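Cystathionine beta-lyase family protein, YNBB B.subtilis ortholog (Clostridium acetobutylicum, PDB 3HVY) probably acts as a pyridoxal-phosphate-dependent carbon-sulfur lyase of the cystathionine beta-lyase and methionine gamma-lyase group and may contribute to aluminium resistance. Local coordinates at residues 314-319 / 323-328; 134-139 / 150-155; 77-82 / 288-293; 298-303 / 387-392. All blocks are in the same frame, centred on the assembly; numbering follows the deposited sequence.

Contact 1: residues 314-319 / 323-328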
loop_
_atom_site.group_PDB
_atom_site.type_symbol
_atom_site.label_atom_id
_atom_site.label_comp_id
_atom_site.label_asym_id
_atom_site.label_seq_id
_atom_site.Cartn_x
_atom_site.Cartn_y
_atom_site.Cartn_z
ATOM N N ILE D 314 31.443 10.741 -24.845
ATOM C CA ILE D 314 31.647 9.558 -25.660
ATOM C C ILE D 314 30.984 9.675 -27.048
ATOM O O ILE D 314 31.567 9.267 -28.036
ATOM C CB ILE D 314 31.280 8.250 -24.941
ATOM C CG1 ILE D 314 32.010 7.070 -25.623
ATOM C CG2 ILE D 314 29.730 8.026 -24.866
ATOM C CD1 ILE D 314 31.742 5.662 -24.917
HETATM N N MSE D 315 29.807 10.271 -27.151
HETATM C CA MSE D 315 29.172 10.370 -28.466
HETATM C C MSE D 315 29.988 11.361 -29.320
HETATM O O MSE D 315 30.117 11.218 -30.529
HETATM C CB MSE D 315 27.706 10.789 -28.336
HETATM C CG MSE D 315 26.836 9.808 -27.535
HETATM SE SE MSE D 315 26.894 8.034 -28.274
HETATM C CE MSE D 315 25.827 8.332 -29.873
ATOM N N GLU D 316 30.538 12.381 -28.676
ATOM C CA GLU D 316 31.426 13.315 -29.364
ATOM C C GLU D 316 32.722 12.622 -29.863
ATOM O O GLU D 316 33.127 12.804 -31.021
ATOM C CB GLU D 316 31.744 14.460 -28.436
ATOM C CG GLU D 316 32.737 15.461 -28.900
ATOM C CD GLU D 316 32.686 16.683 -28.045
ATOM O OE1 GLU D 316 33.098 16.625 -26.863
ATOM O OE2 GLU D 316 32.175 17.679 -28.563
ATOM N N LEU D 317 33.334 11.801 -29.005
ATOM C CA LEU D 317 34.471 10.997 -29.426
ATOM C C LEU D 317 34.123 10.136 -30.642
ATOM O O LEU D 317 34.965 9.893 -31.513
ATOM C CB LEU D 317 34.976 10.124 -28.283
ATOM C CG LEU D 317 35.534 10.837 -27.073
ATOM C CD1 LEU D 317 36.466 9.928 -26.257
ATOM C CD2 LEU D 317 36.259 12.099 -27.552
ATOM N N ALA D 318 32.861 9.734 -30.733
ATOM C CA ALA D 318 32.354 8.947 -31.854
ATOM C C ALA D 318 32.023 9.764 -33.109
ATOM O O ALA D 318 31.594 9.195 -34.095
ATOM C CB ALA D 318 31.098 8.163 -31.406
ATOM N N GLY D 319 32.131 11.086 -33.042
ATOM C CA GLY D 319 31.901 11.951 -34.193
ATOM C C GLY D 319 30.642 12.803 -34.152
ATOM O O GLY D 319 30.436 13.598 -35.034
ATOM N N LEU D 323 24.701 18.295 -27.367
ATOM C CA LEU D 323 24.398 19.500 -26.636
ATOM C C LEU D 323 23.659 19.175 -25.367
ATOM O O LEU D 323 22.653 18.477 -25.417
ATOM C CB LEU D 323 23.557 20.417 -27.483
ATOM C CG LEU D 323 23.482 21.854 -26.992
ATOM C CD1 LEU D 323 24.872 22.524 -27.208
ATOM C CD2 LEU D 323 22.415 22.557 -27.785
ATOM N N PRO D 324 24.135 19.693 -24.226
ATOM C CA PRO D 324 25.334 20.508 -24.069
ATOM C C PRO D 324 26.604 19.692 -24.251
ATOM O O PRO D 324 26.538 18.437 -24.324
ATOM C CB PRO D 324 25.259 20.978 -22.598
ATOM C CG PRO D 324 23.857 20.720 -22.186
ATOM C CD PRO D 324 23.414 19.530 -22.956
ATOM N N LYS D 325 27.753 20.386 -24.294
ATOM C CA LYS D 325 29.042 19.705 -24.404
ATOM C C LYS D 325 29.387 19.173 -23.035
ATOM O O LYS D 325 28.837 19.627 -22.061
ATOM C CB LYS D 325 30.121 20.649 -24.902
ATOM C CG LYS D 325 29.759 21.271 -26.245
ATOM C CD LYS D 325 29.520 20.288 -27.328
ATOM C CE LYS D 325 28.943 21.087 -28.538
ATOM N NZ LYS D 325 29.049 20.261 -29.701
ATOM N N TYR D 326 30.277 18.203 -22.988
ATOM C CA TYR D 326 30.657 17.558 -21.753
ATOM C C TYR D 326 31.132 18.484 -20.669
ATOM O O TYR D 326 30.923 18.222 -19.502
ATOM C CB TYR D 326 31.728 16.501 -22.041
ATOM C CG TYR D 326 33.126 16.974 -22.257
ATOM C CD1 TYR D 326 33.472 17.679 -23.407
ATOM C CD2 TYR D 326 34.137 16.665 -21.351
ATOM C CE1 TYR D 326 34.740 18.072 -23.648
ATOM C CE2 TYR D 326 35.455 17.042 -21.605
ATOM C CZ TYR D 326 35.745 17.742 -22.749
ATOM O OH TYR D 326 37.009 18.134 -23.048
ATOM N N ASN D 327 31.756 19.581 -21.069
ATOM C CA ASN D 327 32.270 20.535 -20.133
ATOM C C ASN D 327 31.451 21.777 -20.003
ATOM O O ASN D 327 31.920 22.700 -19.389
ATOM C CB ASN D 327 33.741 20.841 -20.378
ATOM C CG ASN D 327 33.969 21.612 -21.650
ATOM O OD1 ASN D 327 33.087 21.709 -22.494
ATOM N ND2 ASN D 327 35.152 22.152 -21.802
ATOM N N ASP D 328 30.247 21.811 -20.598
ATOM C CA ASP D 328 29.251 22.832 -20.281
ATOM C C ASP D 328 28.608 22.430 -18.982
ATOM O O ASP D 328 28.016 21.354 -18.892
ATOM C CB ASP D 328 28.121 22.878 -21.319
ATOM C CG ASP D 328 28.564 23.464 -22.636
ATOM O OD1 ASP D 328 29.418 24.374 -22.630
ATOM O OD2 ASP D 328 28.028 23.051 -23.674
HETATM O O HOH W 1 30.901 16.684 -25.407
HETATM O O HOH W 2 30.004 17.391 -30.091
#
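Glu316, in the last turn of helix 287-317, faces Lys325 and Tyr326 in the loop after strand 321-323. The backbones stay apart: the nearest CA atoms, those of Glu316 and Lys325, are 8.4 Å from each other. The helix closes at Gly319 in a Schellman motif, where positive phi lets the chain turn off the helix. The loop makes a type I beta turn from Lys325 to Asp328. Inside that turn Lys325 N donates to Asp328 OD2 at 2.7 Å, from above the carboxylate plane.

Glu316 bridges the gap with a long side chain. CG lies anti to the backbone N (chi1 174°) and the chain runs on extended. Its carboxylate is split between two neighbours. Glu316 OE1 comes to 3.6 Å from Tyr326 CD1, and the carboxylate plane stands nearly upright to the ring (86°). Glu316 OE2 lies 3.9 Å from Lys325 CD, where the two side chains run nearly perpendicular. The amine is further off, with Lys325 NZ 4.2 Å from Glu316 OE2, too far for a salt bridge.

Two waters complete the link. One gives a bond to Glu316 OE2 (2.7 Å) and accepts from Lys325 NZ (3.0 Å). The other accepts from Tyr326 N and gives a weak bond to Glu316 OE1.

The direct ion pairs lie elsewhere: Arg313 holds Glu316 and also makes a cation-pi contact with Tyr326, while Asp321 holds Lys325. The chemistry is that of a hydrated surface junction, in which water and mixed charges join the helix end to the loop.

Contact 2: residues 134-139 / 150-155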
loop_
_atom_site.group_PDB
_atom_site.type_symbol
_atom_site.label_atom_id
_atom_site.label_comp_id
_atom_site.label_asym_id
_atom_site.label_seq_id
_atom_site.Cartn_x
_atom_site.Cartn_y
_atom_site.Cartn_z
ATOM N N ILE D 134 -2.600 26.457 -22.109
ATOM C CA ILE D 134 -2.657 27.820 -22.647
ATOM C C ILE D 134 -3.908 28.026 -23.540
ATOM O O ILE D 134 -4.601 29.044 -23.442
ATOM C CB ILE D 134 -1.354 28.136 -23.424
ATOM C CG1 ILE D 134 -0.194 28.161 -22.424
ATOM C CG2 ILE D 134 -1.519 29.437 -24.211
ATOM C CD1 ILE D 134 1.172 27.814 -22.957
ATOM N N GLY D 135 -4.186 27.048 -24.392
ATOM C CA GLY D 135 -5.332 27.096 -25.315
ATOM C C GLY D 135 -4.874 27.550 -26.681
ATOM O O GLY D 135 -5.334 28.553 -27.209
HETATM N N MSE D 136 -3.967 26.804 -27.270
HETATM C CA MSE D 136 -3.374 27.235 -28.506
HETATM C C MSE D 136 -4.146 26.874 -29.736
HETATM O O MSE D 136 -3.958 27.488 -30.760
HETATM C CB MSE D 136 -1.915 26.801 -28.564
HETATM C CG MSE D 136 -1.091 27.831 -27.840
HETATM SE SE MSE D 136 0.657 27.285 -27.837
HETATM C CE MSE D 136 1.391 28.209 -26.352
ATOM N N ASP D 137 -5.077 25.942 -29.626
ATOM C CA ASP D 137 -5.930 25.562 -30.752
ATOM C C ASP D 137 -7.387 25.910 -30.423
ATOM O O ASP D 137 -7.995 25.268 -29.584
ATOM C CB ASP D 137 -5.736 24.062 -31.021
ATOM C CG ASP D 137 -6.622 23.536 -32.120
ATOM O OD1 ASP D 137 -7.495 24.279 -32.626
ATOM O OD2 ASP D 137 -6.450 22.348 -32.459
ATOM N N ASP D 138 -7.941 26.911 -31.097
ATOM C CA ASP D 138 -9.296 27.379 -30.824
ATOM C C ASP D 138 -10.403 26.471 -31.402
ATOM O O ASP D 138 -11.586 26.792 -31.304
ATOM C CB ASP D 138 -9.466 28.846 -31.283
ATOM N N SER D 139 -10.038 25.334 -31.990
ATOM C CA SER D 139 -11.033 24.360 -32.458
ATOM C C SER D 139 -11.340 23.297 -31.385
ATOM O O SER D 139 -12.241 22.489 -31.561
ATOM C CB SER D 139 -10.534 23.638 -33.725
ATOM O OG SER D 139 -9.576 22.615 -33.431
ATOM N N VAL D 150 -8.119 34.204 -20.342
ATOM C CA VAL D 150 -6.731 34.567 -20.057
ATOM C C VAL D 150 -6.003 34.740 -21.392
ATOM O O VAL D 150 -6.000 33.847 -22.227
ATOM C CB VAL D 150 -6.064 33.570 -19.149
ATOM C CG1 VAL D 150 -4.591 33.966 -18.869
ATOM C CG2 VAL D 150 -6.876 33.459 -17.866
ATOM N N LYS D 151 -5.425 35.917 -21.586
ATOM C CA LYS D 151 -4.670 36.235 -22.794
ATOM C C LYS D 151 -3.255 35.679 -22.669
ATOM O O LYS D 151 -2.759 35.446 -21.551
ATOM C CB LYS D 151 -4.657 37.754 -23.000
ATOM C CG LYS D 151 -6.044 38.344 -23.208
ATOM C CD LYS D 151 -6.031 39.884 -23.191
ATOM C CE LYS D 151 -7.328 40.505 -23.741
ATOM N NZ LYS D 151 -8.537 40.378 -22.885
ATOM N N TYR D 152 -2.622 35.440 -23.818
ATOM C CA TYR D 152 -1.306 34.824 -23.881
ATOM C C TYR D 152 -0.360 35.571 -24.800
ATOM O O TYR D 152 -0.744 35.957 -25.878
ATOM C CB TYR D 152 -1.417 33.402 -24.384
ATOM C CG TYR D 152 -0.099 32.665 -24.424
ATOM C CD1 TYR D 152 0.567 32.381 -23.269
ATOM C CD2 TYR D 152 0.447 32.184 -25.619
ATOM C CE1 TYR D 152 1.755 31.722 -23.286
ATOM C CE2 TYR D 152 1.648 31.477 -25.633
ATOM C CZ TYR D 152 2.298 31.247 -24.449
ATOM O OH TYR D 152 3.507 30.527 -24.374
ATOM N N LYS D 153 0.854 35.831 -24.334
ATOM C CA LYS D 153 1.889 36.369 -25.203
ATOM C C LYS D 153 3.082 35.463 -25.071
ATOM O O LYS D 153 3.332 34.923 -23.993
ATOM C CB LYS D 153 2.314 37.796 -24.842
ATOM C CG LYS D 153 1.280 38.817 -25.113
ATOM C CD LYS D 153 1.640 40.242 -24.623
ATOM C CE LYS D 153 0.722 41.279 -25.318
ATOM N NZ LYS D 153 0.876 42.699 -24.866
HETATM N N MSE D 154 3.854 35.368 -26.148
HETATM C CA MSE D 154 5.053 34.591 -26.137
HETATM C C MSE D 154 6.202 35.345 -26.800
HETATM O O MSE D 154 6.046 35.930 -27.875
HETATM C CB MSE D 154 4.749 33.264 -26.801
HETATM C CG MSE D 154 5.893 32.331 -26.677
HETATM SE SE MSE D 154 6.560 32.046 -28.425
HETATM C CE MSE D 154 5.202 30.682 -28.440
ATOM N N VAL D 155 7.347 35.390 -26.128
ATOM C CA VAL D 155 8.499 36.158 -26.615
ATOM C C VAL D 155 9.489 35.121 -27.143
ATOM O O VAL D 155 10.002 34.285 -26.396
ATOM C CB VAL D 155 9.160 37.079 -25.538
ATOM C CG1 VAL D 155 10.314 37.947 -26.133
ATOM C CG2 VAL D 155 8.111 38.015 -24.825
HETATM O O HOH W 3 -4.269 31.918 -23.320
#
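Ile134 and Tyr152 meet because both point a branch across the gap. In Ile134 the CG2 methyl lies anti to the backbone N, with CG1 beside that N (chi1 -66°). Tyr152 also sends CG anti to its backbone N (chi1 -177°), which carries the ring out from the strand.

CG2 of Ile134 then sits over one face of the ring, 3.6 Å from the centroid of Tyr152 and 16° off the ring normal. This is a CH-pi contact, shifted toward CG of the ring. Further along, Ile134 CD1 comes to 3.8 Å from Tyr152 OH. The extended chain of the selenomethionine Met136 brings its CE methyl obliquely to the other end of the ring, 3.4 Å from Tyr152 CE2. The phenol oxygen is hydrogen-bonded to Ser121. One water joins the backbones, giving bonds to Ile134 O (2.9 Å) and Val150 O (2.8 Å).

Gly135, with positive phi, ends short helix 131-134 as the C-prime residue of a Schellman motif. Pro126 also touches both Ile134 and Tyr152. The contact thus fastens the end of this helix to strand 151-154, which runs parallel to strand 118-121 at one edge of the chain's seven-stranded mixed sheet.

Contact 3: residues 77-82 / 288-293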
loop_
_atom_site.group_PDB
_atom_site.type_symbol
_atom_site.label_atom_id
_atom_site.label_comp_id
_atom_site.label_asym_id
_atom_site.label_seq_id
_atom_site.Cartn_x
_atom_site.Cartn_y
_atom_site.Cartn_z
ATOM N N ASP D 77 2.027 17.505 5.841
ATOM C CA ASP D 77 2.243 18.913 6.175
ATOM C C ASP D 77 3.694 19.213 6.485
ATOM O O ASP D 77 4.191 20.275 6.156
ATOM C CB ASP D 77 1.325 19.331 7.326
ATOM C CG ASP D 77 -0.151 19.279 6.919
ATOM O OD1 ASP D 77 -0.476 19.328 5.691
ATOM O OD2 ASP D 77 -0.962 19.146 7.826
ATOM N N SER D 78 4.394 18.275 7.087
ATOM C CA SER D 78 5.802 18.487 7.360
ATOM C C SER D 78 6.649 18.345 6.103
ATOM O O SER D 78 7.730 18.989 5.989
ATOM C CB SER D 78 6.282 17.491 8.422
ATOM O OG SER D 78 5.779 17.798 9.719
ATOM N N LEU D 79 6.221 17.505 5.162
ATOM C CA LEU D 79 7.002 17.401 3.892
ATOM C C LEU D 79 6.923 18.729 3.172
ATOM O O LEU D 79 7.913 19.210 2.646
ATOM C CB LEU D 79 6.581 16.272 2.992
ATOM C CG LEU D 79 7.437 16.034 1.730
ATOM C CD1 LEU D 79 8.863 15.697 2.106
ATOM C CD2 LEU D 79 6.830 14.887 0.950
ATOM N N ASP D 80 5.743 19.318 3.114
ATOM C CA ASP D 80 5.645 20.686 2.582
ATOM C C ASP D 80 6.626 21.662 3.259
ATOM O O ASP D 80 7.242 22.478 2.588
ATOM C CB ASP D 80 4.245 21.227 2.761
ATOM C CG ASP D 80 3.202 20.497 1.915
ATOM O OD1 ASP D 80 3.580 19.701 1.049
ATOM O OD2 ASP D 80 1.968 20.703 2.158
ATOM N N ARG D 81 6.751 21.614 4.599
ATOM C CA ARG D 81 7.685 22.511 5.281
ATOM C C ARG D 81 9.137 22.196 4.919
ATOM O O ARG D 81 9.950 23.104 4.719
ATOM C CB ARG D 81 7.483 22.466 6.776
ATOM C CG ARG D 81 6.206 23.170 7.190
ATOM C CD ARG D 81 6.122 23.363 8.706
ATOM N NE ARG D 81 5.737 22.124 9.375
ATOM C CZ ARG D 81 4.475 21.693 9.508
ATOM N NH1 ARG D 81 3.434 22.406 9.096
ATOM N NH2 ARG D 81 4.242 20.547 10.108
ATOM N N VAL D 82 9.458 20.912 4.765
ATOM C CA VAL D 82 10.835 20.516 4.388
ATOM C C VAL D 82 11.190 21.069 2.983
ATOM O O VAL D 82 12.252 21.665 2.800
ATOM C CB VAL D 82 11.023 18.971 4.492
ATOM C CG1 VAL D 82 12.321 18.521 3.813
ATOM C CG2 VAL D 82 10.975 18.535 6.022
ATOM N N ARG D 288 6.528 7.782 3.556
ATOM C CA ARG D 288 7.911 7.319 3.755
ATOM C C ARG D 288 8.700 7.392 2.423
ATOM O O ARG D 288 9.794 7.877 2.367
ATOM C CB ARG D 288 7.920 5.900 4.332
ATOM C CG ARG D 288 9.281 5.343 4.624
ATOM C CD ARG D 288 9.253 3.884 5.137
ATOM N NE ARG D 288 8.720 3.825 6.505
ATOM C CZ ARG D 288 7.512 3.366 6.832
ATOM N NH1 ARG D 288 6.700 2.861 5.915
ATOM N NH2 ARG D 288 7.114 3.377 8.084
ATOM N N SER D 289 8.098 6.938 1.329
ATOM C CA SER D 289 8.797 6.893 0.066
ATOM C C SER D 289 9.122 8.294 -0.440
ATOM O O SER D 289 10.179 8.487 -1.055
ATOM C CB SER D 289 7.997 6.076 -0.948
ATOM O OG SER D 289 6.881 6.830 -1.440
ATOM N N LEU D 290 8.254 9.273 -0.172
ATOM C CA LEU D 290 8.509 10.646 -0.634
ATOM C C LEU D 290 9.641 11.281 0.161
ATOM O O LEU D 290 10.487 11.958 -0.415
ATOM C CB LEU D 290 7.247 11.534 -0.560
ATOM C CG LEU D 290 6.065 11.137 -1.457
ATOM C CD1 LEU D 290 4.871 12.117 -1.327
ATOM C CD2 LEU D 290 6.608 10.992 -2.924
ATOM N N TYR D 291 9.699 11.020 1.467
ATOM C CA TYR D 291 10.790 11.526 2.286
ATOM C C TYR D 291 12.103 10.860 1.918
ATOM O O TYR D 291 13.110 11.519 1.744
ATOM C CB TYR D 291 10.535 11.257 3.799
ATOM C CG TYR D 291 9.588 12.241 4.515
ATOM C CD1 TYR D 291 10.049 13.486 4.947
ATOM C CD2 TYR D 291 8.276 11.906 4.800
ATOM C CE1 TYR D 291 9.232 14.352 5.621
ATOM C CE2 TYR D 291 7.447 12.770 5.456
ATOM C CZ TYR D 291 7.923 14.000 5.870
ATOM O OH TYR D 291 7.105 14.913 6.517
ATOM N N GLU D 292 12.108 9.523 1.860
ATOM C CA GLU D 292 13.335 8.838 1.519
ATOM C C GLU D 292 13.796 9.242 0.132
ATOM O O GLU D 292 14.954 9.417 -0.095
ATOM C CB GLU D 292 13.170 7.315 1.577
ATOM C CG GLU D 292 14.530 6.647 1.352
ATOM C CD GLU D 292 14.575 5.136 1.568
ATOM O OE1 GLU D 292 13.510 4.524 1.795
ATOM O OE2 GLU D 292 15.703 4.584 1.519
ATOM N N GLY D 293 12.862 9.365 -0.815
ATOM C CA GLY D 293 13.179 9.782 -2.131
ATOM C C GLY D 293 13.827 11.142 -2.162
ATOM O O GLY D 293 14.820 11.361 -2.902
#
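Leu79 and Tyr291 form the heart of a nearly parallel helix pair, with Leu290 beside them. Helix 74-87 and the long helix 287-317 pack here within a fold of the pyridoxal-phosphate aminotransferase clan. The short segments run 16° apart, and their axes come no closer than 11.1 Å. That wide spacing is filled by side chains.

The side chains of Leu79 and Tyr291 lie alongside one another and point in opposite senses. The CD1 methyl of Leu79 lies over one face of the ring, 4.0 Å from the centroid of Tyr291, in a CH-pi contact offset toward the rim. Leu79 gets there with CG anti to its own backbone N (chi1 -174°). Its other methyl goes the other way: Leu79 CD2 packs against Leu290 CB at 3.7 Å, with the leucine side chains set crosswise. The isobutyl fork of Leu79 is therefore shared between two consecutive residues of the partner helix. Met287 and Leu294 of that helix add further cover to Leu79.

Tyr291 also packs on Phe383 of the second subunit, so the pair lies close to a subunit interface. The ring reaches past Leu79 to helix 74-87 itself. There its hydroxyl is hydrogen-bonded to the carbonyl of Gly75. The same Tyr291 OH comes to 3.1 Å from Leu79 N, at a poor angle for a bond, and lies 3.3 Å from Ser78 CB.

Contact 4: residues 298-303 / 387-392. With EDO (1,2-ethanediol), chain Y.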
loop_
_atom_site.group_PDB
_atom_site.type_symbol
_atom_site.label_atom_id
_atom_site.label_comp_id
_atom_site.label_asym_id
_atom_site.label_seq_id
_atom_site.Cartn_x
_atom_site.Cartn_y
_atom_site.Cartn_z
ATOM N N PRO D 298 19.470 14.407 -4.116
ATOM C CA PRO D 298 20.717 15.071 -4.506
ATOM C C PRO D 298 21.727 14.111 -5.104
ATOM O O PRO D 298 22.475 14.469 -5.993
ATOM C CB PRO D 298 21.262 15.606 -3.157
ATOM C CG PRO D 298 20.044 15.883 -2.344
ATOM C CD PRO D 298 19.154 14.661 -2.686
ATOM N N HIS D 299 21.781 12.911 -4.554
ATOM C CA HIS D 299 22.685 11.865 -5.036
ATOM C C HIS D 299 22.273 11.299 -6.387
ATOM O O HIS D 299 23.059 11.265 -7.334
ATOM C CB HIS D 299 22.837 10.740 -3.983
ATOM C CG HIS D 299 23.826 9.683 -4.357
ATOM N ND1 HIS D 299 25.137 9.705 -3.927
ATOM C CD2 HIS D 299 23.690 8.560 -5.111
ATOM C CE1 HIS D 299 25.767 8.650 -4.423
ATOM N NE2 HIS D 299 24.916 7.941 -5.141
ATOM N N VAL D 300 21.069 10.805 -6.457
ATOM C CA VAL D 300 20.563 10.224 -7.679
ATOM C C VAL D 300 20.569 11.212 -8.850
ATOM O O VAL D 300 20.926 10.839 -9.981
ATOM C CB VAL D 300 19.185 9.581 -7.449
ATOM C CG1 VAL D 300 18.612 9.090 -8.766
ATOM C CG2 VAL D 300 19.351 8.357 -6.464
ATOM N N THR D 301 20.263 12.477 -8.566
ATOM C CA THR D 301 20.293 13.528 -9.600
ATOM C C THR D 301 21.666 13.629 -10.219
ATOM O O THR D 301 21.775 13.643 -11.443
ATOM C CB THR D 301 19.825 14.896 -9.044
ATOM O OG1 THR D 301 18.458 14.798 -8.628
ATOM C CG2 THR D 301 20.025 16.062 -10.012
ATOM N N ILE D 302 22.726 13.537 -9.401
ATOM C CA ILE D 302 24.062 13.691 -9.881
ATOM C C ILE D 302 24.553 12.440 -10.577
ATOM O O ILE D 302 25.386 12.524 -11.466
ATOM C CB ILE D 302 24.997 14.209 -8.774
ATOM C CG1 ILE D 302 24.593 15.661 -8.412
ATOM C CG2 ILE D 302 26.559 14.156 -9.178
ATOM C CD1 ILE D 302 24.840 16.695 -9.535
ATOM N N GLU D 303 24.012 11.281 -10.233
ATOM C CA GLU D 303 24.271 10.096 -11.040
ATOM C C GLU D 303 23.762 10.327 -12.482
ATOM O O GLU D 303 24.435 9.962 -13.452
ATOM C CB GLU D 303 23.587 8.867 -10.461
ATOM C CG GLU D 303 24.113 8.410 -9.090
ATOM C CD GLU D 303 25.593 8.058 -9.120
ATOM O OE1 GLU D 303 25.964 7.099 -9.827
ATOM O OE2 GLU D 303 26.396 8.741 -8.429
ATOM N N ALA D 387 8.816 7.590 -15.394
ATOM C CA ALA D 387 9.789 8.294 -14.525
ATOM C C ALA D 387 11.000 8.687 -15.341
ATOM O O ALA D 387 11.609 7.846 -15.941
ATOM C CB ALA D 387 10.258 7.411 -13.347
ATOM N N SER D 388 11.375 9.953 -15.394
ATOM C CA SER D 388 12.515 10.194 -16.263
ATOM C C SER D 388 13.828 10.408 -15.547
ATOM O O SER D 388 14.842 10.616 -16.206
ATOM C CB SER D 388 12.213 11.181 -17.386
ATOM O OG SER D 388 11.470 12.269 -16.927
ATOM N N ILE D 389 13.850 10.224 -14.215
ATOM C CA ILE D 389 15.108 10.189 -13.517
ATOM C C ILE D 389 15.745 8.787 -13.748
ATOM O O ILE D 389 16.931 8.560 -13.458
ATOM C CB ILE D 389 14.906 10.519 -12.020
ATOM C CG1 ILE D 389 16.222 10.715 -11.268
ATOM C CG2 ILE D 389 14.014 9.440 -11.356
ATOM C CD1 ILE D 389 17.152 11.772 -11.863
ATOM N N GLU D 390 14.959 7.844 -14.229
ATOM C CA GLU D 390 15.482 6.539 -14.627
ATOM C C GLU D 390 15.927 6.636 -16.063
ATOM O O GLU D 390 15.343 7.401 -16.845
ATOM C CB GLU D 390 14.442 5.434 -14.515
ATOM C CG GLU D 390 13.808 5.291 -13.191
ATOM C CD GLU D 390 12.944 4.040 -13.036
ATOM O OE1 GLU D 390 13.369 2.907 -13.469
ATOM O OE2 GLU D 390 11.843 4.190 -12.411
ATOM N N LEU D 391 16.898 5.811 -16.436
ATOM C CA LEU D 391 17.471 5.825 -17.767
ATOM C C LEU D 391 16.367 5.681 -18.803
ATOM O O LEU D 391 15.605 4.693 -18.830
ATOM C CB LEU D 391 18.529 4.728 -17.969
ATOM C CG LEU D 391 19.278 4.789 -19.305
ATOM C CD1 LEU D 391 20.108 6.079 -19.435
ATOM C CD2 LEU D 391 20.129 3.555 -19.548
ATOM N N SER D 392 16.302 6.673 -19.658
ATOM C CA SER D 392 15.267 6.716 -20.723
ATOM C C SER D 392 15.716 7.634 -21.862
ATOM O O SER D 392 16.707 8.329 -21.752
ATOM C CB SER D 392 13.984 7.239 -20.100
ATOM O OG SER D 392 14.223 8.435 -19.319
HETATM C C1 EDO Y . 29.625 7.045 -9.427
HETATM O O1 EDO Y . 28.426 6.319 -9.640
HETATM C C2 EDO Y . 29.333 8.521 -9.555
HETATM O O2 EDO Y . 28.995 9.151 -8.309
#
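Ile389 lays its CG1 branch against Val300, where Ile389 CG1 and Val300 CG1 are 3.8 Å apart. This is plain apolar packing of a loop on helix 287-317, in the part of this aminotransferase-like fold that holds the five-stranded antiparallel sheet. The loop runs from strand 376-379 to strand 392-396 of that sheet.

The two side chains cross obliquely. Each puts its CG1 anti to the backbone N, at chi1 175° for Val300 and -171° for Ile389, and these are the carbons that touch. Beyond them, Ile389 CD1 reaches toward the next residue of the helix and stops 4.3 Å from Thr301 CA. The Thr301 hydroxyl is turned to its own helix and bonds to Ala297 O. Ile389 pairs with Gly408 through backbone hydrogen bonding, and its side chain also touches Ile333.

Glu303 belongs to another side of the same helix. It packs on His299 of the second subunit, and the two His299 side chains are hydrogen-bonded across that interface. Glu303 OE1 also accepts from Phe411 N, and Arg42 makes a long, weak ion pair with OE2. The carboxylate binds a 1,2-ethanediol, probably picked up from the crystallisation medium: O1 of the diol donates to Glu303 OE1 and O2 to Glu303 OE2, each at 2.6 Å.

Overall arrangement
Three of the four contacts share helix 287-317. Contact 3 uses its start, contact 4 its middle and contact 1 its end. The centres of contacts 3 and 4 are 18 Å apart, those of 4 and 1 19 Å, and contacts 1 and 3 lie on opposite sides of the chain's centre. One long helix thus runs from a buried helix pair near a subunit interface to a hydrated surface loop, joining helix 74-87 to the antiparallel-sheet part of the chain. Contact 2 stands apart at the edge of the mixed sheet, at least 33 Å from the others between centres. Along the chain it is nested inside contact 3, and contact 1 inside contact 4. Contacts 3 and 4 both touch the second subunit.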